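Side-chain contacts in aminotransferase (Paracoccus denitrificans, PDB 4GRX), which probably catalyses the pyridoxal-phosphate-dependent transfer of amino groups from amine donors to carbonyl acceptors, as a class III omega-aminotransferase: residues Tyr88-Gly93 with Met101-Val106; Leu140-Ala145 with Glu320-Ala325; Tyr199-Glu204 with Val210-Arg215; Cys272-Gly275 with Asn279-Gly282; Arg414-Cys419 with Cys426-Gln431. All blocks are in the same frame, centred on the assembly; numbering follows the deposited sequence.

Contact 1: residues Tyr88-Gly93 with Met101-Val106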
# COMPACT_ATOMS: atom_id res chain seq x y z
N TYR A 88 -0.67 -14.88 -15.47
CA TYR A 88 -0.34 -15.92 -14.49
C TYR A 88 0.27 -17.18 -15.13
O TYR A 88 1.12 -17.83 -14.52
CB TYR A 88 -1.55 -16.25 -13.62
CG TYR A 88 -1.68 -15.31 -12.46
CD1 TYR A 88 -0.84 -15.43 -11.35
CD2 TYR A 88 -2.62 -14.28 -12.46
CE1 TYR A 88 -0.95 -14.56 -10.27
CE2 TYR A 88 -2.73 -13.41 -11.39
CZ TYR A 88 -1.90 -13.55 -10.30
OH TYR A 88 -1.99 -12.70 -9.22
N ASP A 89 -0.15 -17.49 -16.36
CA ASP A 89 0.42 -18.61 -17.12
C ASP A 89 1.86 -18.33 -17.46
O ASP A 89 2.66 -19.24 -17.58
CB ASP A 89 -0.34 -18.82 -18.43
CG ASP A 89 -1.65 -19.56 -18.24
OD1 ASP A 89 -1.69 -20.50 -17.42
OD2 ASP A 89 -2.64 -19.20 -18.92
N ARG A 90 2.17 -17.05 -17.61
CA ARG A 90 3.43 -16.62 -18.19
C ARG A 90 4.47 -16.33 -17.11
O ARG A 90 5.60 -16.82 -17.18
CB ARG A 90 3.15 -15.38 -19.06
CG ARG A 90 4.28 -14.92 -19.95
CD ARG A 90 3.98 -13.54 -20.52
NE ARG A 90 5.19 -12.86 -21.00
CZ ARG A 90 5.87 -13.21 -22.10
NH1 ARG A 90 5.48 -14.24 -22.83
NH2 ARG A 90 6.95 -12.54 -22.45
N PHE A 91 4.07 -15.55 -16.11
CA PHE A 91 4.99 -15.09 -15.08
C PHE A 91 4.18 -14.43 -13.99
O PHE A 91 3.81 -13.25 -14.12
CB PHE A 91 5.97 -14.07 -15.66
CG PHE A 91 7.13 -13.74 -14.76
CD1 PHE A 91 7.57 -12.42 -14.63
CD2 PHE A 91 7.79 -14.74 -14.05
CE1 PHE A 91 8.65 -12.11 -13.82
CE2 PHE A 91 8.87 -14.42 -13.23
CZ PHE A 91 9.31 -13.11 -13.12
N PRO A 92 3.91 -15.18 -12.90
CA PRO A 92 2.92 -14.82 -11.88
C PRO A 92 3.35 -13.80 -10.83
O PRO A 92 2.49 -13.24 -10.15
CB PRO A 92 2.61 -16.16 -11.21
CG PRO A 92 3.84 -16.96 -11.39
CD PRO A 92 4.60 -16.43 -12.57
N GLY A 93 4.66 -13.56 -10.68
CA GLY A 93 5.13 -12.60 -9.68
C GLY A 93 6.58 -12.21 -9.82
O GLY A 93 7.40 -12.99 -10.30
N MET A 101 13.47 -6.04 -13.44
CA MET A 101 12.02 -5.83 -13.53
C MET A 101 11.45 -6.69 -14.66
O MET A 101 12.20 -7.21 -15.49
CB MET A 101 11.68 -4.36 -13.78
CG MET A 101 12.20 -3.80 -15.10
SD MET A 101 11.94 -2.02 -15.23
CE MET A 101 13.05 -1.42 -13.96
N SER A 102 10.13 -6.84 -14.68
CA SER A 102 9.48 -7.63 -15.72
C SER A 102 9.41 -6.84 -17.04
O SER A 102 9.53 -5.61 -17.04
CB SER A 102 8.09 -8.13 -15.28
OG SER A 102 7.19 -7.07 -15.01
N ASP A 103 9.27 -7.56 -18.16
CA ASP A 103 8.99 -6.93 -19.46
C ASP A 103 7.71 -6.08 -19.40
O ASP A 103 7.62 -4.99 -19.98
CB ASP A 103 8.93 -7.98 -20.60
CG ASP A 103 8.03 -9.21 -20.29
OD1 ASP A 103 7.47 -9.37 -19.17
OD2 ASP A 103 7.89 -10.06 -21.20
N GLN A 104 6.75 -6.60 -18.64
CA GLN A 104 5.42 -6.07 -18.57
C GLN A 104 5.44 -4.68 -17.91
O GLN A 104 4.66 -3.79 -18.29
CB GLN A 104 4.57 -7.06 -17.79
CG GLN A 104 3.20 -7.33 -18.38
CD GLN A 104 3.23 -8.08 -19.69
OE1 GLN A 104 4.10 -8.93 -19.93
NE2 GLN A 104 2.27 -7.77 -20.55
N THR A 105 6.34 -4.51 -16.94
CA THR A 105 6.62 -3.23 -16.28
C THR A 105 7.13 -2.21 -17.30
O THR A 105 6.53 -1.16 -17.50
CB THR A 105 7.64 -3.38 -15.12
OG1 THR A 105 7.45 -4.62 -14.43
CG2 THR A 105 7.53 -2.22 -14.12
N VAL A 106 8.22 -2.55 -17.97
CA VAL A 106 8.80 -1.70 -19.01
C VAL A 106 7.72 -1.26 -20.00
O VAL A 106 7.74 -0.13 -20.50
CB VAL A 106 9.98 -2.39 -19.73
CG1 VAL A 106 10.64 -1.44 -20.72
CG2 VAL A 106 11.02 -2.89 -18.72
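Arg90 and Asp103 close this contact with a single-point salt bridge, NH2 of Arg90 lying 2.9 Å from OD2 of Asp103. The N-H points almost straight at its acceptor (167°), and OD2 sits at the edge of the guanidinium, in its plane, while the nitrogen approaches nearly along the C-O axis. With the two flat groups only 20° from coplanar, the pair meets end-on through one oxygen and one nitrogen, not as a two-toothed grip. The arginine spans the gap because its CG is anti to the backbone N (chi1 -170°) and the chain stays extended as far as NE; the aspartate comes from the opposite direction. Gln104 is a looser neighbour, its OE1 4.2 Å from Arg90 NE and oblique to the guanidinium.

Within Met101-Val106, OG of Ser102 hydrogen-bonds OG1 of Thr105 at 2.5 Å. Ser102 occupies the N-cap position of helix 103-115, and Thr105 OG1 also bonds the carbonyl of Gly337. The contact thus joins the last turn of helix 78-90 to a strand-to-helix junction, at the dimer interface of this aminotransferase: Met101 and Ser102 pair in a parallel ladder with a strand of the second subunit.

Away from the ion pair the packing is apolar and light. CB of Ser102 approaches the edge of the Phe91 ring, 4.3 Å from CE1, and Gly93 O lies over one face of that ring. Pro339 touches both Phe91 and Ser102, while Thr46 of the second subunit packs against Phe91.

Contact 2: residues Leu140-Ala145 with Glu320-Ala325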
# COMPACT_ATOMS: atom_id res chain seq x y z
N LEU A 140 8.86 14.82 -3.01
CA LEU A 140 8.99 16.27 -2.82
C LEU A 140 10.02 16.62 -1.73
O LEU A 140 10.91 17.44 -1.97
CB LEU A 140 7.62 16.91 -2.57
CG LEU A 140 6.61 16.79 -3.72
CD1 LEU A 140 5.27 17.36 -3.33
CD2 LEU A 140 7.10 17.46 -4.99
N TRP A 141 9.94 15.98 -0.56
CA TRP A 141 10.91 16.24 0.50
C TRP A 141 12.33 15.98 0.09
O TRP A 141 13.19 16.81 0.26
CB TRP A 141 10.59 15.43 1.74
CG TRP A 141 9.31 15.82 2.38
CD1 TRP A 141 8.62 17.00 2.22
CD2 TRP A 141 8.52 15.03 3.32
NE1 TRP A 141 7.47 16.99 2.96
CE2 TRP A 141 7.37 15.84 3.66
CE3 TRP A 141 8.65 13.77 3.90
CZ2 TRP A 141 6.39 15.40 4.54
CZ3 TRP A 141 7.67 13.33 4.79
CH2 TRP A 141 6.56 14.13 5.10
N PHE A 142 12.57 14.78 -0.45
CA PHE A 142 13.85 14.40 -1.07
C PHE A 142 14.33 15.49 -2.03
O PHE A 142 15.46 15.97 -1.92
CB PHE A 142 13.66 13.06 -1.79
CG PHE A 142 14.85 12.60 -2.59
CD1 PHE A 142 14.79 12.56 -3.99
CD2 PHE A 142 16.01 12.16 -1.96
CE1 PHE A 142 15.86 12.13 -4.74
CE2 PHE A 142 17.09 11.73 -2.71
CZ PHE A 142 17.02 11.72 -4.09
N LEU A 143 13.46 15.90 -2.95
CA LEU A 143 13.83 16.82 -4.01
C LEU A 143 14.24 18.22 -3.51
O LEU A 143 15.34 18.68 -3.82
CB LEU A 143 12.72 16.88 -5.06
CG LEU A 143 13.03 17.77 -6.28
CD1 LEU A 143 14.27 17.30 -7.02
CD2 LEU A 143 11.83 17.83 -7.20
N HIS A 144 13.39 18.88 -2.74
CA HIS A 144 13.72 20.22 -2.23
C HIS A 144 14.91 20.22 -1.30
O HIS A 144 15.75 21.14 -1.36
CB HIS A 144 12.50 20.89 -1.59
CG HIS A 144 11.28 20.90 -2.48
ND1 HIS A 144 11.28 21.47 -3.71
CD2 HIS A 144 10.00 20.38 -2.28
CE1 HIS A 144 10.06 21.33 -4.27
NE2 HIS A 144 9.28 20.65 -3.40
N ALA A 145 15.04 19.18 -0.48
CA ALA A 145 16.24 19.06 0.38
C ALA A 145 17.52 18.98 -0.47
O ALA A 145 18.49 19.67 -0.20
CB ALA A 145 16.13 17.88 1.33
N GLU A 320 15.50 12.78 -11.18
CA GLU A 320 16.58 11.97 -11.76
C GLU A 320 17.96 12.49 -11.38
O GLU A 320 18.78 11.72 -10.88
CB GLU A 320 16.43 11.90 -13.28
CG GLU A 320 17.64 11.31 -13.98
CD GLU A 320 17.84 11.92 -15.36
OE1 GLU A 320 17.02 11.63 -16.26
OE2 GLU A 320 18.83 12.67 -15.54
N ALA A 321 18.21 13.78 -11.62
CA ALA A 321 19.48 14.40 -11.24
C ALA A 321 19.76 14.26 -9.75
O ALA A 321 20.86 13.87 -9.34
CB ALA A 321 19.51 15.86 -11.64
N ALA A 322 18.74 14.55 -8.93
CA ALA A 322 18.85 14.50 -7.47
C ALA A 322 19.27 13.12 -6.98
O ALA A 322 20.10 13.01 -6.07
CB ALA A 322 17.54 14.92 -6.83
N VAL A 323 18.70 12.09 -7.60
CA VAL A 323 19.01 10.68 -7.33
C VAL A 323 20.48 10.38 -7.57
O VAL A 323 21.17 9.92 -6.65
CB VAL A 323 18.13 9.72 -8.18
CG1 VAL A 323 18.64 8.29 -8.11
CG2 VAL A 323 16.69 9.77 -7.72
N GLU A 324 20.98 10.67 -8.78
CA GLU A 324 22.36 10.35 -9.15
C GLU A 324 23.43 11.02 -8.28
O GLU A 324 24.55 10.52 -8.19
CB GLU A 324 22.62 10.61 -10.64
CG GLU A 324 22.40 9.39 -11.52
CD GLU A 324 21.77 9.74 -12.86
OE1 GLU A 324 22.46 10.37 -13.70
OE2 GLU A 324 20.58 9.38 -13.07
N ALA A 325 23.07 12.13 -7.63
CA ALA A 325 23.97 12.80 -6.69
C ALA A 325 24.24 11.93 -5.45
O ALA A 325 25.26 12.09 -4.78
CB ALA A 325 23.42 14.16 -6.29
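Phe142 projects from helix 129-146 so that the CE1 corner of its ring reaches two residues of helix 313-324 together. Phe142 CE1 is 3.9 Å from CB of Ala322 and equally 3.9 Å from CG2 of Val323; both methyls approach obliquely, whereas CA of Val323 lies in the ring plane, at the edge. The side chains of Phe142 and Val323 cross at about a right angle. A chi1 of 174° swings the phenyl away from its own backbone nitrogen and across the gap between the helices. Leu143 adds a second prong: its CD1 lies 4.0 Å from CB of Ala322, which therefore meets both the leucine branch and the phenyl ring.

The axes of the short helical segments come within 9.8 Å of each other at an angle of 74°, a steep crossing that confines the contact to a few residues and 152 Å² of buried surface. Both helices belong to the large domain, whose seven-stranded sheet has the 3-2-4-5-6-7-1 strand order of fold-type I pyridoxal-phosphate enzymes.

Replacing Phe142 by an alanine would probably leave Val323 CG2 without its aromatic neighbour and open a gap between the helices. Val180 of the second subunit packs on Phe142, and Met34 of that subunit on Val323.

Contact 3: residues Tyr199-Glu204 with Val210-Arg215; sequences YGEEGE and VARLAR
A type II beta turn from Glu201 to Glu204, closed by Glu204 N to Glu201 O at 2.8 Å and with Gly203 at a positive phi (59°), sets two glutamates against Arg212 of the facing helix. Glu204 takes the guanidinium side-on. Its OE1 accepts from Arg212 NH2 at 2.8 Å, its OE2 from Arg212 NE at 2.9 Å, and each oxygen uses its syn lone pair; the carboxylate and guanidinium planes are nearly coplanar. This bidentate grip depends on the bend in the arginine at chi3 (58°).

Arg212 NH2 also donates to the carbonyl O of Tyr199, 3.0 Å away and near the guanidinium plane, so that this nitrogen serves two acceptors. OE1 of Glu204 in turn accepts from Glu201 N on its anti side, tying the carboxylate to the turn. Glu201 approaches differently: its carboxylate stacks over one guanidinium face, with OE2 3.6 Å from CZ of Arg212. The salt bridge here, Glu201 OE2 to Arg212 NH2 at 3.8 Å, is long and purely electrostatic, with no N-H pointing at the oxygen; it completes a three-residue salt-bridge network at the surface.

Tyr199 ends helix 196-199 and rests on Phe209, at the start of helix 206-224; farther along that helix, Val210 and Ala214 pack on Ala253 of helix 250-260, and the chain runs on into strand 229-234 of the large sheet.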
# COMPACT_ATOMS: atom_id res chain seq x y z
N TYR A 199 -19.87 26.99 -0.19
CA TYR A 199 -18.98 27.94 0.48
C TYR A 199 -19.03 29.37 -0.07
O TYR A 199 -18.38 30.27 0.48
CB TYR A 199 -17.54 27.38 0.56
CG TYR A 199 -17.42 26.06 1.34
CD1 TYR A 199 -17.24 24.83 0.67
CD2 TYR A 199 -17.50 26.03 2.74
CE1 TYR A 199 -17.13 23.63 1.37
CE2 TYR A 199 -17.39 24.83 3.45
CZ TYR A 199 -17.21 23.63 2.76
OH TYR A 199 -17.10 22.45 3.47
N GLY A 200 -19.80 29.57 -1.14
CA GLY A 200 -19.99 30.91 -1.72
C GLY A 200 -20.74 31.79 -0.76
O GLY A 200 -21.63 31.32 -0.06
N GLU A 201 -20.39 33.08 -0.71
CA GLU A 201 -21.02 34.01 0.24
C GLU A 201 -22.28 34.73 -0.26
O GLU A 201 -22.56 34.77 -1.46
CB GLU A 201 -19.99 35.01 0.76
CG GLU A 201 -19.23 34.48 1.96
CD GLU A 201 -17.92 35.22 2.20
OE1 GLU A 201 -17.82 36.40 1.79
OE2 GLU A 201 -17.00 34.61 2.79
N GLU A 202 -23.02 35.30 0.69
CA GLU A 202 -24.22 36.08 0.40
C GLU A 202 -23.91 37.05 -0.74
O GLU A 202 -23.00 37.87 -0.63
CB GLU A 202 -24.69 36.85 1.64
CG GLU A 202 -26.19 37.16 1.68
CD GLU A 202 -26.56 38.33 2.59
OE1 GLU A 202 -25.75 38.73 3.47
OE2 GLU A 202 -27.68 38.88 2.44
N GLY A 203 -24.64 36.90 -1.84
CA GLY A 203 -24.46 37.74 -3.03
C GLY A 203 -23.08 37.72 -3.66
O GLY A 203 -22.69 38.69 -4.29
N GLU A 204 -22.34 36.63 -3.49
CA GLU A 204 -21.02 36.47 -4.11
C GLU A 204 -21.17 35.62 -5.37
O GLU A 204 -21.70 34.50 -5.29
CB GLU A 204 -20.03 35.83 -3.12
CG GLU A 204 -18.64 35.54 -3.66
CD GLU A 204 -17.75 34.79 -2.66
OE1 GLU A 204 -18.23 33.84 -2.01
OE2 GLU A 204 -16.55 35.14 -2.54
N VAL A 210 -14.11 32.38 -7.04
CA VAL A 210 -12.84 31.86 -7.54
C VAL A 210 -11.70 32.83 -7.25
O VAL A 210 -10.59 32.41 -6.90
CB VAL A 210 -12.88 31.50 -9.05
CG1 VAL A 210 -11.46 31.31 -9.60
CG2 VAL A 210 -13.71 30.24 -9.27
N ALA A 211 -11.98 34.13 -7.37
CA ALA A 211 -10.99 35.13 -7.01
C ALA A 211 -10.63 35.11 -5.51
O ALA A 211 -9.46 35.28 -5.15
CB ALA A 211 -11.42 36.51 -7.46
N ARG A 212 -11.62 34.84 -4.65
CA ARG A 212 -11.37 34.74 -3.21
C ARG A 212 -10.47 33.57 -2.89
O ARG A 212 -9.59 33.69 -2.04
CB ARG A 212 -12.66 34.68 -2.38
CG ARG A 212 -12.43 34.38 -0.90
CD ARG A 212 -13.58 34.80 0.01
NE ARG A 212 -14.88 34.17 -0.33
CZ ARG A 212 -15.26 32.96 0.07
NH1 ARG A 212 -14.45 32.23 0.82
NH2 ARG A 212 -16.46 32.48 -0.29
N LEU A 213 -10.65 32.44 -3.58
CA LEU A 213 -9.76 31.29 -3.32
C LEU A 213 -8.34 31.50 -3.89
O LEU A 213 -7.37 31.00 -3.33
CB LEU A 213 -10.36 29.97 -3.83
CG LEU A 213 -11.69 29.49 -3.25
CD1 LEU A 213 -12.14 28.21 -3.95
CD2 LEU A 213 -11.66 29.27 -1.74
N ALA A 214 -8.23 32.23 -4.99
CA ALA A 214 -6.92 32.54 -5.55
C ALA A 214 -6.18 33.41 -4.53
O ALA A 214 -5.01 33.20 -4.22
CB ALA A 214 -7.07 33.26 -6.89
N ARG A 215 -6.93 34.36 -3.98
CA ARG A 215 -6.46 35.28 -2.97
C ARG A 215 -6.10 34.53 -1.69
O ARG A 215 -5.06 34.79 -1.10
CB ARG A 215 -7.56 36.31 -2.72
CG ARG A 215 -7.16 37.54 -1.93
CD ARG A 215 -8.14 38.68 -2.17
NE ARG A 215 -9.53 38.33 -1.85
CZ ARG A 215 -10.55 38.42 -2.71
NH1 ARG A 215 -10.36 38.85 -3.96
NH2 ARG A 215 -11.78 38.08 -2.32

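Contact 4: residues Cys272-Gly275 with Asn279-Gly282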
# COMPACT_ATOMS: atom_id res chain seq x y z
N CYS A 272 -10.23 10.24 -11.45
CA CYS A 272 -10.51 10.98 -12.66
C CYS A 272 -9.74 10.42 -13.84
O CYS A 272 -10.07 10.69 -15.00
CB CYS A 272 -10.25 12.48 -12.45
SG CYS A 272 -11.41 13.27 -11.30
N GLY A 273 -8.73 9.60 -13.52
CA GLY A 273 -7.90 8.96 -14.54
C GLY A 273 -8.67 7.97 -15.40
O GLY A 273 -9.42 7.14 -14.88
N PHE A 274 -8.48 8.05 -16.71
CA PHE A 274 -9.15 7.17 -17.68
C PHE A 274 -10.66 7.19 -17.62
O PHE A 274 -11.27 6.13 -17.38
CB PHE A 274 -8.68 5.73 -17.50
CG PHE A 274 -7.20 5.58 -17.48
CD1 PHE A 274 -6.54 5.38 -16.29
CD2 PHE A 274 -6.47 5.68 -18.66
CE1 PHE A 274 -5.15 5.26 -16.27
CE2 PHE A 274 -5.09 5.56 -18.65
CZ PHE A 274 -4.43 5.36 -17.45
N GLY A 275 -11.27 8.37 -17.80
CA GLY A 275 -12.63 8.45 -18.33
C GLY A 275 -13.83 9.00 -17.58
O GLY A 275 -14.71 9.62 -18.18
N ASN A 279 -13.08 12.41 -20.12
CA ASN A 279 -11.76 12.43 -20.76
C ASN A 279 -10.78 11.49 -20.13
O ASN A 279 -11.09 10.90 -19.10
CB ASN A 279 -11.17 13.83 -20.71
CG ASN A 279 -11.73 14.70 -21.78
OD1 ASN A 279 -12.54 15.59 -21.51
ND2 ASN A 279 -11.35 14.43 -23.03
N THR A 280 -9.59 11.37 -20.71
CA THR A 280 -8.58 10.46 -20.18
C THR A 280 -8.09 10.92 -18.81
O THR A 280 -7.66 10.12 -17.98
CB THR A 280 -7.41 10.32 -21.16
OG1 THR A 280 -7.91 10.05 -22.46
CG2 THR A 280 -6.45 9.20 -20.73
N TRP A 281 -8.17 12.23 -18.57
CA TRP A 281 -7.72 12.81 -17.32
C TRP A 281 -8.61 13.93 -16.96
O TRP A 281 -9.11 14.64 -17.83
CB TRP A 281 -6.29 13.34 -17.44
CG TRP A 281 -5.32 12.29 -17.89
CD1 TRP A 281 -4.71 12.18 -19.14
CD2 TRP A 281 -4.81 11.15 -17.12
NE1 TRP A 281 -3.88 11.09 -19.19
CE2 TRP A 281 -3.90 10.42 -18.01
CE3 TRP A 281 -5.02 10.68 -15.83
CZ2 TRP A 281 -3.24 9.27 -17.61
CZ3 TRP A 281 -4.34 9.52 -15.44
CH2 TRP A 281 -3.47 8.84 -16.30
N GLY A 282 -8.79 14.11 -15.65
CA GLY A 282 -9.51 15.27 -15.12
C GLY A 282 -8.87 16.59 -15.51
O GLY A 282 -9.58 17.57 -15.77
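Trp281 lays the six-membered part of its indole beside Gly273 and Phe274, with CE3 3.6 Å from CA of Gly273 and CH2 3.8 Å from CZ of Phe274. The two aromatic side chains run alongside each other in the same direction, but their planes are inclined by 49° and their centroids lie 4.9 Å apart, an oblique pairing. Thr280 turns CG2 over one face of the indole, and the same methyl is 4.1 Å from Phe274 CD2, so it contacts both rings.

The backbones run antiparallel, Cys272 opposite Gly282 and Gly275 opposite Asn279. Phe274 N donates to Thr280 O at 2.6 Å, tilted from the carbonyl plane. Gly275 has a positive phi (116°), and with its psi a side chain would be jammed against the preceding carbonyl O.

With a leucine at Trp281, Phe274 is likely to lose its aromatic partner and Val115 O the N-H that the indole NE1 gives it.

That bond joins the loop to the end of helix 103-115, beside the sodium-site residues Val113, Glu114 and Ser116; the Trp281 side chain is about 7 Å from the ion. The loop falls within the region of the class III aminotransferase signature, which probably runs from the Asp-Glu at the end of strand 265-268 to the cofactor lysine, Lys297.

Contact 5: residues Arg414-Cys419 with Cys426-Gln431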
# COMPACT_ATOMS: atom_id res chain seq x y z
N ARG A 414 -29.84 5.45 6.18
CA ARG A 414 -31.18 5.09 5.76
C ARG A 414 -31.24 4.95 4.25
O ARG A 414 -31.87 4.02 3.74
CB ARG A 414 -32.19 6.13 6.24
CG ARG A 414 -32.58 6.01 7.70
CD ARG A 414 -33.52 7.13 8.06
NE ARG A 414 -33.58 7.31 9.50
CZ ARG A 414 -34.63 7.04 10.26
NH1 ARG A 414 -35.77 6.59 9.72
NH2 ARG A 414 -34.55 7.24 11.56
N ILE A 415 -30.56 5.85 3.55
CA ILE A 415 -30.56 5.82 2.10
C ILE A 415 -29.77 4.63 1.53
O ILE A 415 -30.30 3.88 0.67
CB ILE A 415 -30.11 7.17 1.50
CG1 ILE A 415 -31.11 8.27 1.89
CG2 ILE A 415 -30.02 7.07 -0.02
CD1 ILE A 415 -30.71 9.67 1.47
N ALA A 416 -28.55 4.43 2.02
CA ALA A 416 -27.74 3.25 1.71
C ALA A 416 -28.52 1.96 1.95
O ALA A 416 -28.76 1.20 1.00
CB ALA A 416 -26.45 3.25 2.53
N ASN A 417 -28.94 1.75 3.20
CA ASN A 417 -29.77 0.61 3.59
C ASN A 417 -31.04 0.37 2.73
O ASN A 417 -31.26 -0.73 2.20
CB ASN A 417 -30.10 0.69 5.09
CG ASN A 417 -28.85 0.61 5.97
OD1 ASN A 417 -27.90 -0.11 5.65
ND2 ASN A 417 -28.84 1.34 7.08
N THR A 418 -31.86 1.40 2.56
CA THR A 418 -33.06 1.27 1.75
C THR A 418 -32.74 0.91 0.30
O THR A 418 -33.41 0.10 -0.29
CB THR A 418 -33.93 2.53 1.81
OG1 THR A 418 -34.28 2.78 3.18
CG2 THR A 418 -35.20 2.36 1.01
N CYS A 419 -31.70 1.52 -0.27
CA CYS A 419 -31.24 1.20 -1.63
C CYS A 419 -30.86 -0.27 -1.77
O CYS A 419 -31.32 -0.97 -2.67
CB CYS A 419 -30.05 2.07 -2.03
SG CYS A 419 -30.53 3.65 -2.77
N CYS A 426 -25.78 1.74 -3.54
CA CYS A 426 -25.59 3.17 -3.65
C CYS A 426 -25.00 3.61 -2.34
O CYS A 426 -25.63 3.40 -1.30
CB CYS A 426 -26.93 3.87 -3.86
SG CYS A 426 -26.84 5.67 -3.90
N ARG A 427 -23.81 4.21 -2.37
CA ARG A 427 -23.16 4.59 -1.13
C ARG A 427 -23.02 6.10 -0.92
O ARG A 427 -22.15 6.73 -1.53
CB ARG A 427 -21.79 3.91 -0.99
CG ARG A 427 -21.45 3.50 0.44
CD ARG A 427 -21.87 4.54 1.47
NE ARG A 427 -22.42 3.91 2.65
CZ ARG A 427 -23.23 4.49 3.54
NH1 ARG A 427 -23.64 5.75 3.39
NH2 ARG A 427 -23.66 3.78 4.57
N PRO A 428 -23.87 6.68 -0.05
CA PRO A 428 -23.83 8.08 0.32
C PRO A 428 -22.66 8.37 1.22
O PRO A 428 -22.40 7.63 2.14
CB PRO A 428 -25.13 8.27 1.09
CG PRO A 428 -26.05 7.24 0.53
CD PRO A 428 -25.12 6.06 0.43
N LEU A 429 -21.98 9.47 0.94
CA LEU A 429 -20.86 9.90 1.74
C LEU A 429 -21.36 11.18 2.36
O LEU A 429 -21.58 12.15 1.65
CB LEU A 429 -19.63 10.14 0.86
CG LEU A 429 -19.33 9.03 -0.17
CD1 LEU A 429 -18.34 9.48 -1.23
CD2 LEU A 429 -18.84 7.73 0.45
N GLY A 430 -21.58 11.16 3.67
CA GLY A 430 -22.23 12.26 4.36
C GLY A 430 -23.65 12.32 3.87
O GLY A 430 -24.27 11.28 3.67
N GLN A 431 -24.15 13.52 3.62
CA GLN A 431 -25.48 13.66 3.04
C GLN A 431 -25.44 13.85 1.51
O GLN A 431 -26.39 14.36 0.90
CB GLN A 431 -26.30 14.73 3.77
CG GLN A 431 -26.50 14.37 5.25
CD GLN A 431 -27.48 15.26 5.98
OE1 GLN A 431 -28.38 15.86 5.39
NE2 GLN A 431 -27.33 15.33 7.30
O HOH W 1 -26.32 0.79 -0.71
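Ala416 sits at the tight centre of this contact, its CB lying 3.5 Å above one face of the Arg427 guanidinium, offset toward the rim and nearest NH2. Ala416 CB also meets Pro428 CD at 3.8 Å, so one methyl touches both the guanidinium face and the proline ring. Ile415 CG2 reaches Pro428 CG at 4.0 Å, and Cys419 SG touches Cys426 CB at 3.8 Å, a van der Waals contact of sulfur with a methylene carbon; the two cysteines do not form a disulfide. All six of these residues are buried.

Arg427 reaches the helix by folding back: bends at chi2 (-40°) and chi3 (140°) carry the guanidinium round to the methyl. Arg427 NH1 then donates to Pro428 O at 2.6 Å, on a lone pair in the carbonyl plane, and NH2 forms a salt bridge with Glu413, so both terminal nitrogens have partners beside the apolar contact.

These segments belong to the C-terminal small domain of the fold-type I architecture, where helix 411-421 packs on the loop between strands 424-425 and 432-435. Ile433 completes the apolar side, touching both Ile415 and Cys426.

At the looser margin a water takes over from side chains, donating to Ala416 O at 3.0 Å and accepting from Cys426 N, also at 3.0 Å. Farther along, the loop parts from the helix: Leu429 is partly exposed and touches the bound delta-amino valeric acid, and Gly430, at a positive phi, is exposed. Phe98 of the second subunit packs against Arg427.

How the contacts relate
Contact 5 reaches the ligand: Leu429 touches delta-amino valeric acid, with the Arg427 side chain about 6 Å from it, whereas the Cys272 side chain of contact 4 is about 13 Å away. The centres of contacts 4 and 5 are 26 Å apart. Contact 4 is the most central, about 11 Å from the middle of the chain, and is nested with contact 3 inside the long loop that contact 2 closes. Contacts 1 and 2, with centres 29 Å apart, both touch the second subunit, as does contact 5; contacts 3 and 4 do not. Contacts 1 and 3 lie on opposite sides of the chain's centre, with centres 51 Å apart, as do contacts 2 and 5, at 45 Å between centres.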